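PDB 3M7A: uncharacterized protein from Novosphingobium aromaticivorans, which is of unknown function but belongs to the uncharacterised DUF192 (COG1430) family. Local coordinates for residues 29-32 with 33-36. Sequence-based numbering, arbitrary orientation. Where two conformers were deposited one is given.
Sequences GTSG and RHVF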
loop_
_atom_site.group_PDB
_atom_site.type_symbol
_atom_site.label_atom_id
_atom_site.label_comp_id
_atom_site.label_asym_id
_atom_site.label_seq_id
_atom_site.Cartn_x
_atom_site.Cartn_y
_atom_site.Cartn_z
ATOM N N GLY A 29 -10.254 5.968 -9.357
ATOM C CA GLY A 29 -9.870 6.901 -10.400
ATOM C C GLY A 29 -10.523 6.523 -11.718
ATOM O O GLY A 29 -11.541 5.811 -11.728
ATOM N N THR A 30 -9.911 6.932 -12.826
ATOM C CA THR A 30 -10.466 6.653 -14.151
ATOM C C THR A 30 -10.606 5.162 -14.411
ATOM O O THR A 30 -11.537 4.733 -15.073
ATOM C CB THR A 30 -9.606 7.289 -15.248
ATOM O OG1 THR A 30 -9.516 8.688 -14.990
ATOM C CG2 THR A 30 -10.219 7.070 -16.616
ATOM N N SER A 31 -9.682 4.360 -13.875
ATOM C CA SER A 31 -9.760 2.907 -14.051
ATOM C C SER A 31 -10.876 2.243 -13.271
ATOM O O SER A 31 -11.166 1.062 -13.506
ATOM C CB SER A 31 -8.422 2.251 -13.686
ATOM O OG SER A 31 -8.217 2.239 -12.279
ATOM N N GLY A 32 -11.508 2.968 -12.354
ATOM C CA GLY A 32 -12.540 2.393 -11.529
ATOM C C GLY A 32 -12.148 2.411 -10.049
ATOM O O GLY A 32 -11.346 3.253 -9.625
ATOM N N ARG A 33 -12.708 1.471 -9.299
ATOM C CA ARG A 33 -12.517 1.372 -7.869
ATOM C C ARG A 33 -11.924 0.024 -7.551
ATOM O O ARG A 33 -12.487 -1.005 -7.921
ATOM C CB ARG A 33 -13.837 1.596 -7.112
ATOM C CG ARG A 33 -13.735 1.520 -5.582
ATOM C CD ARG A 33 -15.081 1.828 -4.983
ATOM N NE ARG A 33 -15.117 2.075 -3.546
ATOM C CZ ARG A 33 -14.890 3.247 -2.959
ATOM N NH1 ARG A 33 -14.463 4.284 -3.666
ATOM N NH2 ARG A 33 -15.125 3.391 -1.659
ATOM N N HIS A 34 -10.792 0.051 -6.841
ATOM C CA HIS A 34 -10.047 -1.145 -6.433
ATOM C C HIS A 34 -10.038 -1.221 -4.925
ATOM O O HIS A 34 -9.999 -0.178 -4.261
ATOM C CB HIS A 34 -8.605 -1.075 -6.946
ATOM C CG HIS A 34 -8.525 -0.756 -8.392
ATOM N ND1 HIS A 34 -8.709 -1.698 -9.375
ATOM C CD2 HIS A 34 -8.335 0.423 -9.022
ATOM C CE1 HIS A 34 -8.622 -1.113 -10.556
ATOM N NE2 HIS A 34 -8.385 0.175 -10.374
ATOM N N VAL A 35 -10.042 -2.438 -4.392
ATOM C CA VAL A 35 -10.166 -2.661 -2.959
ATOM C C VAL A 35 -9.087 -3.635 -2.485
ATOM O O VAL A 35 -8.914 -4.691 -3.083
ATOM C CB VAL A 35 -11.565 -3.274 -2.595
ATOM C CG1 VAL A 35 -11.689 -3.425 -1.081
ATOM C CG2 VAL A 35 -12.678 -2.417 -3.147
ATOM N N PHE A 36 -8.367 -3.267 -1.430
ATOM C CA PHE A 36 -7.312 -4.085 -0.840
ATOM C C PHE A 36 -7.575 -4.254 0.646
ATOM O O PHE A 36 -7.667 -3.261 1.352
ATOM C CB PHE A 36 -5.943 -3.459 -1.085
ATOM C CG PHE A 36 -5.666 -3.217 -2.529
ATOM C CD1 PHE A 36 -5.189 -4.232 -3.335
ATOM C CD2 PHE A 36 -5.928 -1.987 -3.122
ATOM C CE1 PHE A 36 -4.943 -4.031 -4.687
ATOM C CE2 PHE A 36 -5.709 -1.769 -4.474
ATOM C CZ PHE A 36 -5.200 -2.785 -5.257
#
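The turn from Gly29 to Gly32 is tied to the strand that follows it by one side-chain hydrogen bond, Ser31 to His34. Gly29 opens a type I beta turn, the hairpin link between strands 21-29 and 32-41. Its N donates to Gly32 O (2.9 Å), and its O accepts from Gly32 N at the same length. Ser31 sits at the third position of the turn. Its OG lies between the backbone N and the carbonyl carbon (chi1 74°) and meets His34 NE2 at 2.8 Å. The hydroxyl comes to the edge of the imidazole, near the ring plane, and Ser31 CB lies in that plane, 3.9 Å from His34 NE2. Ser31 OG also has weak hydrogen bonds to Leu130 O and Gly131 O. Gly32 has a positive phi of 117°, where a CB would run into the carbonyl O of Ser31. The extended chain of Arg33 carries NH2 to a salt bridge with Glu8. The His34 ring also packs on Leu130 and Ile132. A leucine in place of His34 would probably cost Ser31 OG its NE2 partner, leaving the hydroxyl the weak bonds to the two carbonyls. One short bond thus pins the imidazole edge to the turn, and the weak ones link the same hydroxyl to the end of helix 126-130.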